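Long-range contacts in oxysterol-binding protein homolog 3 (Saccharomyces cerevisiae, PDB 4IC4), which transfers lipids between membranes without vesicles, carrying each in a hydrophobic pocket and coupling its directional transport to phosphoinositides: residues Ala125-Leu130 / Pro317-Arg322; Phe137-Glu142 / Phe151-Glu156; Asn219-His224 / Ser231-Asp236; Phe248-Ile253 / Glu263-Lys268. All blocks are in the same frame, centred on the assembly; numbering follows the deposited sequence.

Contact 1 (Ala125-Leu130 / Pro317-Arg322); sequences AETFEL and PPTDSR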
# COMPACT_ATOMS: atom_id res chain seq x y z
N ALA A 125 -13.10 -0.66 10.66
CA ALA A 125 -14.22 -1.01 9.79
C ALA A 125 -14.29 -0.16 8.52
O ALA A 125 -15.20 -0.33 7.71
CB ALA A 125 -15.55 -0.96 10.55
N GLU A 126 -13.35 0.76 8.37
CA GLU A 126 -13.30 1.56 7.15
C GLU A 126 -12.88 0.56 6.06
O GLU A 126 -12.15 -0.40 6.33
CB GLU A 126 -12.26 2.68 7.27
CG GLU A 126 -12.07 3.51 6.01
CD GLU A 126 -11.18 4.73 6.24
OE1 GLU A 126 -10.54 5.20 5.28
OE2 GLU A 126 -11.14 5.22 7.38
N THR A 127 -13.34 0.79 4.84
CA THR A 127 -13.01 -0.10 3.73
C THR A 127 -12.50 0.69 2.54
O THR A 127 -12.61 1.91 2.49
CB THR A 127 -14.25 -0.90 3.28
OG1 THR A 127 -15.30 0.01 2.94
CG2 THR A 127 -14.72 -1.84 4.37
N PHE A 128 -11.92 -0.02 1.59
CA PHE A 128 -11.49 0.62 0.36
C PHE A 128 -11.52 -0.42 -0.74
O PHE A 128 -10.82 -1.43 -0.67
CB PHE A 128 -10.09 1.22 0.45
CG PHE A 128 -9.62 1.81 -0.85
CD1 PHE A 128 -10.28 2.89 -1.43
CD2 PHE A 128 -8.53 1.25 -1.53
CE1 PHE A 128 -9.87 3.41 -2.66
CE2 PHE A 128 -8.12 1.76 -2.76
CZ PHE A 128 -8.79 2.85 -3.33
N GLU A 129 -12.35 -0.18 -1.74
CA GLU A 129 -12.43 -1.09 -2.87
C GLU A 129 -11.70 -0.43 -4.03
O GLU A 129 -11.59 0.80 -4.09
CB GLU A 129 -13.88 -1.34 -3.29
CG GLU A 129 -14.58 -0.11 -3.87
CD GLU A 129 -15.80 -0.46 -4.70
OE1 GLU A 129 -15.85 -0.06 -5.88
OE2 GLU A 129 -16.72 -1.12 -4.18
N LEU A 130 -11.19 -1.25 -4.94
CA LEU A 130 -10.50 -0.74 -6.11
C LEU A 130 -10.69 -1.71 -7.26
O LEU A 130 -10.13 -2.81 -7.28
CB LEU A 130 -9.01 -0.54 -5.84
CG LEU A 130 -8.22 -0.01 -7.04
CD1 LEU A 130 -8.74 1.37 -7.44
CD2 LEU A 130 -6.74 0.06 -6.69
N PRO A 317 -20.26 1.18 -0.10
CA PRO A 317 -20.87 1.01 1.22
C PRO A 317 -20.55 2.33 1.92
O PRO A 317 -19.70 3.09 1.46
CB PRO A 317 -20.10 -0.17 1.81
CG PRO A 317 -18.73 0.03 1.23
CD PRO A 317 -19.04 0.35 -0.22
N PRO A 318 -21.21 2.62 3.05
CA PRO A 318 -20.95 3.87 3.77
C PRO A 318 -19.53 4.05 4.28
O PRO A 318 -19.12 5.15 4.65
CB PRO A 318 -21.94 3.81 4.93
CG PRO A 318 -23.06 2.97 4.39
CD PRO A 318 -22.33 1.89 3.64
N THR A 319 -18.77 2.96 4.27
CA THR A 319 -17.42 2.92 4.83
C THR A 319 -16.20 3.15 3.93
O THR A 319 -15.07 3.16 4.42
CB THR A 319 -17.20 1.57 5.52
OG1 THR A 319 -17.43 0.52 4.57
CG2 THR A 319 -18.18 1.38 6.69
N ASP A 320 -16.40 3.32 2.62
CA ASP A 320 -15.25 3.49 1.73
C ASP A 320 -14.43 4.75 2.01
O ASP A 320 -14.99 5.81 2.32
CB ASP A 320 -15.72 3.49 0.28
CG ASP A 320 -14.58 3.25 -0.70
OD1 ASP A 320 -14.21 2.08 -0.93
OD2 ASP A 320 -14.05 4.24 -1.25
N SER A 321 -13.11 4.64 1.89
CA SER A 321 -12.23 5.79 2.12
C SER A 321 -12.59 6.99 1.24
O SER A 321 -12.35 8.13 1.62
CB SER A 321 -10.77 5.41 1.87
OG SER A 321 -10.32 4.43 2.78
N ARG A 322 -13.16 6.73 0.07
CA ARG A 322 -13.53 7.82 -0.83
C ARG A 322 -14.65 8.68 -0.25
O ARG A 322 -14.91 9.78 -0.74
CB ARG A 322 -14.00 7.28 -2.18
CG ARG A 322 -12.96 6.51 -2.97
CD ARG A 322 -13.56 6.05 -4.29
NE ARG A 322 -12.64 5.22 -5.06
CZ ARG A 322 -12.40 3.93 -4.83
NH1 ARG A 322 -13.01 3.31 -3.82
NH2 ARG A 322 -11.56 3.26 -5.61
O HOH W 1 -15.55 0.05 0.27

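Contact 2 (Phe137-Glu142 / Phe151-Glu156); sequences FRLISE and FAFFAE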
# COMPACT_ATOMS: atom_id res chain seq x y z
N PHE A 137 -8.33 -6.63 -12.60
CA PHE A 137 -8.44 -7.04 -11.21
C PHE A 137 -9.34 -6.15 -10.37
O PHE A 137 -9.69 -5.04 -10.76
CB PHE A 137 -7.05 -7.13 -10.56
CG PHE A 137 -6.47 -5.79 -10.14
CD1 PHE A 137 -6.86 -5.19 -8.95
CD2 PHE A 137 -5.52 -5.16 -10.94
CE1 PHE A 137 -6.30 -3.97 -8.55
CE2 PHE A 137 -4.96 -3.94 -10.55
CZ PHE A 137 -5.35 -3.35 -9.35
N ARG A 138 -9.71 -6.67 -9.21
CA ARG A 138 -10.51 -5.92 -8.26
C ARG A 138 -9.91 -6.21 -6.91
O ARG A 138 -9.38 -7.30 -6.67
CB ARG A 138 -11.98 -6.34 -8.29
CG ARG A 138 -12.24 -7.75 -7.81
CD ARG A 138 -13.71 -8.07 -7.94
NE ARG A 138 -14.04 -9.37 -7.39
CZ ARG A 138 -15.22 -9.96 -7.54
NH1 ARG A 138 -16.18 -9.36 -8.23
NH2 ARG A 138 -15.44 -11.15 -7.00
N LEU A 139 -9.98 -5.23 -6.02
CA LEU A 139 -9.42 -5.38 -4.70
C LEU A 139 -10.39 -4.85 -3.66
O LEU A 139 -11.12 -3.89 -3.92
CB LEU A 139 -8.10 -4.61 -4.64
CG LEU A 139 -7.38 -4.32 -3.32
CD1 LEU A 139 -5.93 -3.94 -3.64
CD2 LEU A 139 -8.07 -3.20 -2.55
N ILE A 140 -10.43 -5.50 -2.51
CA ILE A 140 -11.24 -5.03 -1.40
C ILE A 140 -10.33 -5.07 -0.17
O ILE A 140 -9.52 -5.98 -0.02
CB ILE A 140 -12.52 -5.88 -1.16
CG1 ILE A 140 -13.30 -5.30 0.03
CG2 ILE A 140 -12.16 -7.33 -0.89
CD1 ILE A 140 -13.73 -3.85 -0.15
N SER A 141 -10.45 -4.06 0.69
CA SER A 141 -9.65 -3.99 1.90
C SER A 141 -10.49 -3.44 3.04
O SER A 141 -11.48 -2.73 2.81
CB SER A 141 -8.41 -3.11 1.67
OG SER A 141 -8.76 -1.77 1.36
N GLU A 142 -10.09 -3.76 4.26
CA GLU A 142 -10.82 -3.31 5.44
C GLU A 142 -9.88 -3.24 6.64
O GLU A 142 -8.97 -4.06 6.78
CB GLU A 142 -11.96 -4.30 5.72
CG GLU A 142 -12.83 -3.99 6.93
CD GLU A 142 -14.08 -4.86 7.01
OE1 GLU A 142 -14.04 -6.03 6.58
OE2 GLU A 142 -15.12 -4.37 7.52
N PHE A 151 -4.76 -4.37 8.79
CA PHE A 151 -5.49 -4.15 7.55
C PHE A 151 -5.49 -5.43 6.73
O PHE A 151 -4.46 -6.09 6.58
CB PHE A 151 -4.82 -3.02 6.77
CG PHE A 151 -4.62 -1.77 7.57
CD1 PHE A 151 -5.69 -0.93 7.86
CD2 PHE A 151 -3.36 -1.45 8.07
CE1 PHE A 151 -5.50 0.23 8.63
CE2 PHE A 151 -3.16 -0.29 8.84
CZ PHE A 151 -4.24 0.54 9.12
N ALA A 152 -6.66 -5.79 6.20
CA ALA A 152 -6.79 -7.00 5.39
C ALA A 152 -7.08 -6.63 3.95
O ALA A 152 -7.88 -5.73 3.68
CB ALA A 152 -7.91 -7.87 5.95
N PHE A 153 -6.43 -7.34 3.03
CA PHE A 153 -6.57 -7.10 1.59
C PHE A 153 -6.80 -8.39 0.83
O PHE A 153 -6.22 -9.43 1.15
CB PHE A 153 -5.31 -6.46 1.02
CG PHE A 153 -5.03 -5.08 1.53
CD1 PHE A 153 -5.35 -3.96 0.78
CD2 PHE A 153 -4.45 -4.91 2.79
CE1 PHE A 153 -5.11 -2.67 1.28
CE2 PHE A 153 -4.21 -3.63 3.29
CZ PHE A 153 -4.54 -2.52 2.53
N PHE A 154 -7.65 -8.32 -0.19
CA PHE A 154 -7.91 -9.46 -1.07
C PHE A 154 -8.05 -8.92 -2.48
O PHE A 154 -9.00 -8.19 -2.77
CB PHE A 154 -9.18 -10.20 -0.66
CG PHE A 154 -9.46 -11.43 -1.49
CD1 PHE A 154 -8.46 -12.38 -1.70
CD2 PHE A 154 -10.71 -11.65 -2.04
CE1 PHE A 154 -8.71 -13.53 -2.45
CE2 PHE A 154 -10.97 -12.80 -2.80
CZ PHE A 154 -9.97 -13.74 -3.00
N ALA A 155 -7.10 -9.26 -3.34
CA ALA A 155 -7.11 -8.81 -4.73
C ALA A 155 -7.34 -10.03 -5.62
O ALA A 155 -6.74 -11.08 -5.39
CB ALA A 155 -5.78 -8.15 -5.08
N GLU A 156 -8.20 -9.88 -6.62
CA GLU A 156 -8.52 -10.98 -7.53
C GLU A 156 -8.47 -10.60 -8.99
O GLU A 156 -8.94 -9.53 -9.38
CB GLU A 156 -9.93 -11.51 -7.27
CG GLU A 156 -10.31 -11.74 -5.84
CD GLU A 156 -11.77 -12.11 -5.73
OE1 GLU A 156 -12.12 -13.27 -6.04
OE2 GLU A 156 -12.58 -11.23 -5.36
O HOH W 2 -14.62 -13.29 -4.75

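Contact 3 (Asn219-His224 / Ser231-Asp236); sequences NEFEVH and SHILFD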
# COMPACT_ATOMS: atom_id res chain seq x y z
N ASN A 219 18.78 -3.69 3.78
CA ASN A 219 18.94 -5.12 3.97
C ASN A 219 18.51 -5.93 2.75
O ASN A 219 18.83 -5.57 1.62
CB ASN A 219 18.16 -5.56 5.21
CG ASN A 219 18.73 -4.98 6.49
OD1 ASN A 219 18.09 -5.02 7.54
ND2 ASN A 219 19.94 -4.45 6.41
N GLU A 220 17.77 -7.00 2.98
CA GLU A 220 17.33 -7.88 1.90
C GLU A 220 16.02 -8.57 2.26
O GLU A 220 15.52 -8.43 3.38
CB GLU A 220 18.39 -8.94 1.66
CG GLU A 220 18.55 -9.91 2.83
CD GLU A 220 19.99 -10.26 3.13
OE1 GLU A 220 20.67 -10.81 2.24
OE2 GLU A 220 20.45 -9.98 4.26
N PHE A 221 15.47 -9.31 1.31
CA PHE A 221 14.24 -10.07 1.53
C PHE A 221 14.12 -11.12 0.43
O PHE A 221 14.75 -10.99 -0.63
CB PHE A 221 13.01 -9.15 1.59
CG PHE A 221 12.44 -8.78 0.25
CD1 PHE A 221 11.32 -9.44 -0.26
CD2 PHE A 221 12.99 -7.73 -0.49
CE1 PHE A 221 10.75 -9.06 -1.47
CE2 PHE A 221 12.43 -7.34 -1.70
CZ PHE A 221 11.31 -8.00 -2.20
N GLU A 222 13.34 -12.16 0.68
CA GLU A 222 13.19 -13.22 -0.30
C GLU A 222 11.75 -13.53 -0.67
O GLU A 222 10.83 -13.32 0.11
CB GLU A 222 13.86 -14.51 0.20
CG GLU A 222 15.30 -14.34 0.66
CD GLU A 222 16.00 -15.66 0.89
OE1 GLU A 222 15.44 -16.52 1.59
OE2 GLU A 222 17.12 -15.84 0.36
N VAL A 223 11.57 -14.01 -1.90
CA VAL A 223 10.27 -14.41 -2.39
C VAL A 223 10.39 -15.91 -2.55
O VAL A 223 11.36 -16.41 -3.12
CB VAL A 223 9.97 -13.78 -3.77
CG1 VAL A 223 8.66 -14.34 -4.31
CG2 VAL A 223 9.89 -12.27 -3.64
N HIS A 224 9.41 -16.65 -2.02
CA HIS A 224 9.45 -18.10 -2.10
C HIS A 224 8.26 -18.69 -2.83
O HIS A 224 7.12 -18.26 -2.65
CB HIS A 224 9.52 -18.68 -0.68
CG HIS A 224 10.79 -18.37 0.04
ND1 HIS A 224 11.99 -18.95 -0.29
CD2 HIS A 224 11.05 -17.51 1.05
CE1 HIS A 224 12.94 -18.47 0.49
NE2 HIS A 224 12.40 -17.59 1.31
N SER A 231 13.90 -16.36 -4.55
CA SER A 231 14.49 -15.16 -5.11
C SER A 231 15.04 -14.35 -3.95
O SER A 231 14.35 -14.12 -2.96
CB SER A 231 13.44 -14.35 -5.87
OG SER A 231 14.02 -13.20 -6.48
N HIS A 232 16.29 -13.92 -4.08
CA HIS A 232 16.96 -13.15 -3.04
C HIS A 232 17.23 -11.74 -3.54
O HIS A 232 18.02 -11.54 -4.46
CB HIS A 232 18.26 -13.85 -2.64
CG HIS A 232 18.98 -13.20 -1.51
ND1 HIS A 232 19.83 -12.13 -1.68
CD2 HIS A 232 18.99 -13.48 -0.18
CE1 HIS A 232 20.32 -11.77 -0.51
NE2 HIS A 232 19.83 -12.57 0.41
N ILE A 233 16.56 -10.76 -2.93
CA ILE A 233 16.72 -9.36 -3.32
C ILE A 233 17.58 -8.63 -2.31
O ILE A 233 17.26 -8.59 -1.12
CB ILE A 233 15.35 -8.64 -3.40
CG1 ILE A 233 14.45 -9.31 -4.44
CG2 ILE A 233 15.56 -7.18 -3.79
CD1 ILE A 233 13.80 -10.59 -3.96
N LEU A 234 18.69 -8.05 -2.78
CA LEU A 234 19.58 -7.31 -1.90
C LEU A 234 19.71 -5.87 -2.37
O LEU A 234 20.02 -5.60 -3.52
CB LEU A 234 20.97 -7.97 -1.86
CG LEU A 234 21.73 -8.16 -3.18
CD1 LEU A 234 23.17 -8.53 -2.89
CD2 LEU A 234 21.06 -9.23 -4.02
N PHE A 235 19.46 -4.94 -1.45
CA PHE A 235 19.54 -3.52 -1.77
C PHE A 235 20.93 -2.97 -1.49
O PHE A 235 21.58 -3.37 -0.53
CB PHE A 235 18.49 -2.75 -0.96
CG PHE A 235 17.08 -3.17 -1.27
CD1 PHE A 235 16.45 -2.74 -2.43
CD2 PHE A 235 16.40 -4.03 -0.42
CE1 PHE A 235 15.16 -3.17 -2.74
CE2 PHE A 235 15.11 -4.46 -0.72
CZ PHE A 235 14.49 -4.03 -1.89
N ASP A 236 21.38 -2.05 -2.34
CA ASP A 236 22.70 -1.44 -2.18
C ASP A 236 22.80 -0.73 -0.84
O ASP A 236 21.83 -0.12 -0.38
CB ASP A 236 22.97 -0.42 -3.29
CG ASP A 236 23.14 -1.07 -4.65
OD1 ASP A 236 23.16 -2.32 -4.73
OD2 ASP A 236 23.26 -0.32 -5.65
O HOH W 3 21.79 -4.32 2.05

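Contact 4 (Phe248-Ile253 / Glu263-Lys268); sequences FKVSII and ETLAGK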
# COMPACT_ATOMS: atom_id res chain seq x y z
N PHE A 248 19.71 -2.28 -6.69
CA PHE A 248 19.50 -3.56 -6.03
C PHE A 248 19.78 -4.70 -7.00
O PHE A 248 19.79 -4.50 -8.21
CB PHE A 248 18.07 -3.65 -5.49
CG PHE A 248 17.02 -3.72 -6.57
CD1 PHE A 248 16.68 -4.94 -7.15
CD2 PHE A 248 16.39 -2.57 -7.01
CE1 PHE A 248 15.72 -5.00 -8.15
CE2 PHE A 248 15.43 -2.62 -8.01
CZ PHE A 248 15.09 -3.84 -8.58
N LYS A 249 20.02 -5.88 -6.45
CA LYS A 249 20.31 -7.06 -7.24
C LYS A 249 19.35 -8.17 -6.83
O LYS A 249 18.92 -8.23 -5.67
CB LYS A 249 21.75 -7.52 -7.01
CG LYS A 249 22.82 -6.53 -7.44
CD LYS A 249 22.84 -6.34 -8.95
CE LYS A 249 24.03 -5.49 -9.38
NZ LYS A 249 24.10 -5.33 -10.86
N VAL A 250 19.01 -9.04 -7.77
CA VAL A 250 18.12 -10.15 -7.49
C VAL A 250 18.77 -11.44 -7.96
O VAL A 250 19.20 -11.55 -9.11
CB VAL A 250 16.77 -10.00 -8.22
CG1 VAL A 250 15.82 -11.12 -7.83
CG2 VAL A 250 16.15 -8.64 -7.91
N SER A 251 18.84 -12.42 -7.06
CA SER A 251 19.43 -13.71 -7.39
C SER A 251 18.31 -14.75 -7.37
O SER A 251 17.71 -15.00 -6.33
CB SER A 251 20.51 -14.08 -6.37
OG SER A 251 21.55 -13.12 -6.36
N ILE A 252 18.04 -15.33 -8.54
CA ILE A 252 17.00 -16.34 -8.66
C ILE A 252 17.61 -17.73 -8.55
O ILE A 252 18.48 -18.10 -9.33
CB ILE A 252 16.28 -16.24 -10.03
CG1 ILE A 252 15.65 -14.85 -10.18
CG2 ILE A 252 15.22 -17.32 -10.14
CD1 ILE A 252 14.58 -14.53 -9.15
N ILE A 253 17.14 -18.50 -7.57
CA ILE A 253 17.66 -19.84 -7.34
C ILE A 253 16.58 -20.91 -7.47
O ILE A 253 15.78 -21.11 -6.55
CB ILE A 253 18.30 -19.95 -5.94
CG1 ILE A 253 19.38 -18.88 -5.78
CG2 ILE A 253 18.90 -21.34 -5.75
CD1 ILE A 253 20.54 -19.01 -6.74
N GLU A 263 19.26 -17.38 -12.41
CA GLU A 263 19.27 -16.12 -13.12
C GLU A 263 19.51 -14.98 -12.15
O GLU A 263 19.32 -15.12 -10.94
CB GLU A 263 17.93 -15.91 -13.83
CG GLU A 263 17.55 -17.02 -14.79
CD GLU A 263 16.13 -16.89 -15.31
OE1 GLU A 263 15.18 -16.97 -14.49
OE2 GLU A 263 15.95 -16.70 -16.53
N THR A 264 19.93 -13.84 -12.69
CA THR A 264 20.18 -12.67 -11.87
C THR A 264 19.54 -11.45 -12.51
O THR A 264 19.52 -11.31 -13.73
CB THR A 264 21.69 -12.41 -11.70
OG1 THR A 264 22.29 -13.52 -11.01
CG2 THR A 264 21.93 -11.14 -10.90
N LEU A 265 18.98 -10.58 -11.67
CA LEU A 265 18.32 -9.37 -12.14
C LEU A 265 18.98 -8.18 -11.45
O LEU A 265 19.54 -8.32 -10.36
CB LEU A 265 16.83 -9.40 -11.79
CG LEU A 265 16.04 -10.69 -12.01
CD1 LEU A 265 14.60 -10.47 -11.56
CD2 LEU A 265 16.08 -11.10 -13.48
N ALA A 266 18.90 -7.01 -12.07
CA ALA A 266 19.49 -5.82 -11.48
C ALA A 266 18.77 -4.57 -11.96
O ALA A 266 18.24 -4.53 -13.07
CB ALA A 266 20.97 -5.73 -11.83
N GLY A 267 18.76 -3.55 -11.12
CA GLY A 267 18.12 -2.30 -11.48
C GLY A 267 18.04 -1.34 -10.31
O GLY A 267 18.73 -1.50 -9.30
N LYS A 268 17.19 -0.33 -10.46
CA LYS A 268 16.98 0.67 -9.42
C LYS A 268 15.48 0.72 -9.17
O LYS A 268 14.70 0.76 -10.12
CB LYS A 268 17.47 2.05 -9.89
CG LYS A 268 18.98 2.14 -10.09
CD LYS A 268 19.39 3.55 -10.49
CE LYS A 268 20.91 3.68 -10.56
NZ LYS A 268 21.31 5.06 -10.97

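Contact 1 (Ala125-Leu130 / Pro317-Arg322)
Arg322 gives up more surface than any other residue here, and its planar head is held on several sides. The side chain runs extended from CG to NE, so that NH1 and NH2 grip Glu129 O end-on, each 2.9 Å from that carbonyl oxygen, which lies close to the guanidinium plane. Phe128 CE1 sits over one face of the guanidinium, toward its rim, 3.3 Å from Arg322 NH1, with the two planes 25° apart. NH1 also forms a salt bridge with Asp320 OD2. That carboxylate oxygen accepts Arg322 N as well, closing an Asx turn, while Asp320 OD1 takes the N-H of Glu129 at 3.0 Å; aspartate, short and two-pronged, suits a place where both oxygens must serve backbone N-H groups. The loop Pro317-Arg322, between helices 300-305 and 325-331, thus lines one edge of strand 127-132 in the antiparallel beta barrel of the OSBP-related domain, strand 137-145 pairing with the other edge. Thr127 and Thr319 form the second cluster. Thr127 N points straight (177°) at Thr319 O, although it comes from above that carbonyl's plane. Their OG1 atoms meet at 2.7 Å, both in the crowded position between backbone N and carbonyl carbon, and a water joins Thr127 OG1 to Asp320 OD1. Farther along, Ser321 OG donates to Glu126 OE1 over 2.6 Å, and Glu126 OE2 is paired with Arg324.

Contact 2 (Phe137-Glu142 / Phe151-Glu156)
Phe151 turns its backbone hydrogen bonds to Val166 on strand 160-172 and offers Glu142 O only a CA-H...O contact, while its ring packs on Leu72 and Pro122. At Ala152 the first antiparallel hydrogen-bonded pair forms: its N reaches Glu142 O at 2.9 Å in a nearly straight bond, and its O accepts Glu142 N. A methyl suits this place, since Phe364 packs against the same face; the Glu142 carboxylate turns away to the backbone N-H groups of Lys362 and Tyr363. Phe153 lies opposite Ser141 and folds its ring so that one face rests on Ser141 CB, just 3.3 Å from Phe153 CD1, with Leu139 CD2 at the ring edge. Serine is small enough to fit beneath the ring, and its OG bonds to Phe128 O on the preceding strand. Phe154 pairs with Ile140 and sets CG anti to its backbone N (chi1 -177°), while the ring leads off to stack with Tyr374. Ala155 forms a non-hydrogen-bonded pair with Leu139, their CA atoms 4.1 Å apart, a closeness its small methyl allows. Glu156 ends the ladder: its N bonds to Arg138 O, and its OE2 forms a salt bridge with Arg138, taking NE at 3.1 Å from well above the carboxylate plane, with a weaker bond from NH2. A water bridges Arg138 NH2 and Glu156 OE1. The chemistry implies a hairpin whose Leu139-Phe153 face, largely apolar, packs against helix 71-76, while charge is confined to the other face.

Contact 3 (Asn219-His224 / Ser231-Asp236)
Asn219 O is gripped by two donors: the N-H of Phe235, 3.2 Å away and nearly in line with the C=O axis, and a water that also donates to Phe235 O. Beyond this bridge, Phe221 and Ile233 exchange two backbone bonds, the shorter running from Ile233 N to Phe221 O at 2.9 Å, and Val223 and Ser231 exchange two more. On the face carrying Glu220, Glu222 and His232, the imidazole stands between two acids. Its NE2 donates to Glu220 OE1 over 2.7 Å, but the bond is weak because it is bent to 121°; Glu220 reaches it through a chain kinked at chi2. Glu222 OE2 comes to the ring edge, 3.1 Å from His232 CD2, its carboxylate plane at 90° to the ring, and this oxygen also forms a long, weak ion pair with Lys230. The nearby carboxylates would tend to favour a protonated imidazole. An alanine at His232 would remove the ring between these acids and would probably leave Glu220 and Glu222 less well ordered. This hairpin, strands 214-225 and 230-235, belongs to the beta barrel of the lipid-binding domain, and its other face is turned to helix 94-104. There Phe221, with CG in the crowded position (chi1 83°), lies alongside Ile233: CD1 of Ile233 sits over the ring in a CH-pi contact 4.2 Å from the Phe221 centroid. Phe235 CE2 meets the edge of that ring, 3.9 Å from Phe221 CD2. Phenylalanine and isoleucine suit this buried side, where Ala102 and Ile103 of the helix cover them.

Contact 4 (Phe248-Ile253 / Glu263-Lys268)
Val250 and Leu265 are the most tightly hydrogen-bonded pair, with both N-H...O bonds 2.7 Å long: Val250 N to Leu265 O and Leu265 N to Val250 O. Their side chains lie side by side on the same face, Val250 CB 3.6 Å from Leu265 CB, as suits two branched apolar residues. Ile252 and Glu263, and Phe248 and Gly267, add a double-bonded pair at either side. Phe248 holds CG in the crowded position (chi1 68°), which lays one ring face over Gly267 O, 3.4 Å from CD2 of Phe248; glycine brings no side chain to compete for the face the ring occupies. An alanine in place of Phe248 would lose this cover over the Gly267 carbonyl and would probably loosen the packing toward Ile103 of helix 94-104. On the opposite face Lys249 bends at chi2 and passes over Ala266, its CD only 3.5 Å from Ala266 CB, to reach a salt bridge with Glu276. Farther out, Ile103 covers Phe248 and Val250, Ile95 meets Ile252, and Leu273 of the next strand packs on Phe248 and Leu265. The arrangement is a regular antiparallel beta hairpin, one of the strand pairs that build the OSBP-family barrel.

Contacts 1 and 2 lie on one side of the chain's centre and share the join between strands 127-132 and 137-145; contacts 3 and 4 lie some 25 to 37 Å from them, between centres, and share neighbouring strands 230-235 and 247-253. Contact 1 is wholly buried and, as a loop meeting a strand edge, combines two backbone bonds with charged side chains that bind backbone and hydroxyls that bind side chains. The three hairpins rest on backbone ladders instead. Contact 2 is buried, with its salt bridge at one end, whereas contacts 3 and 4 put mostly polar side chains on one face and mostly apolar ones toward helix 94-104. Contacts 1 and 2 approach the phosphoinositide-binding residues His146 and Gln349.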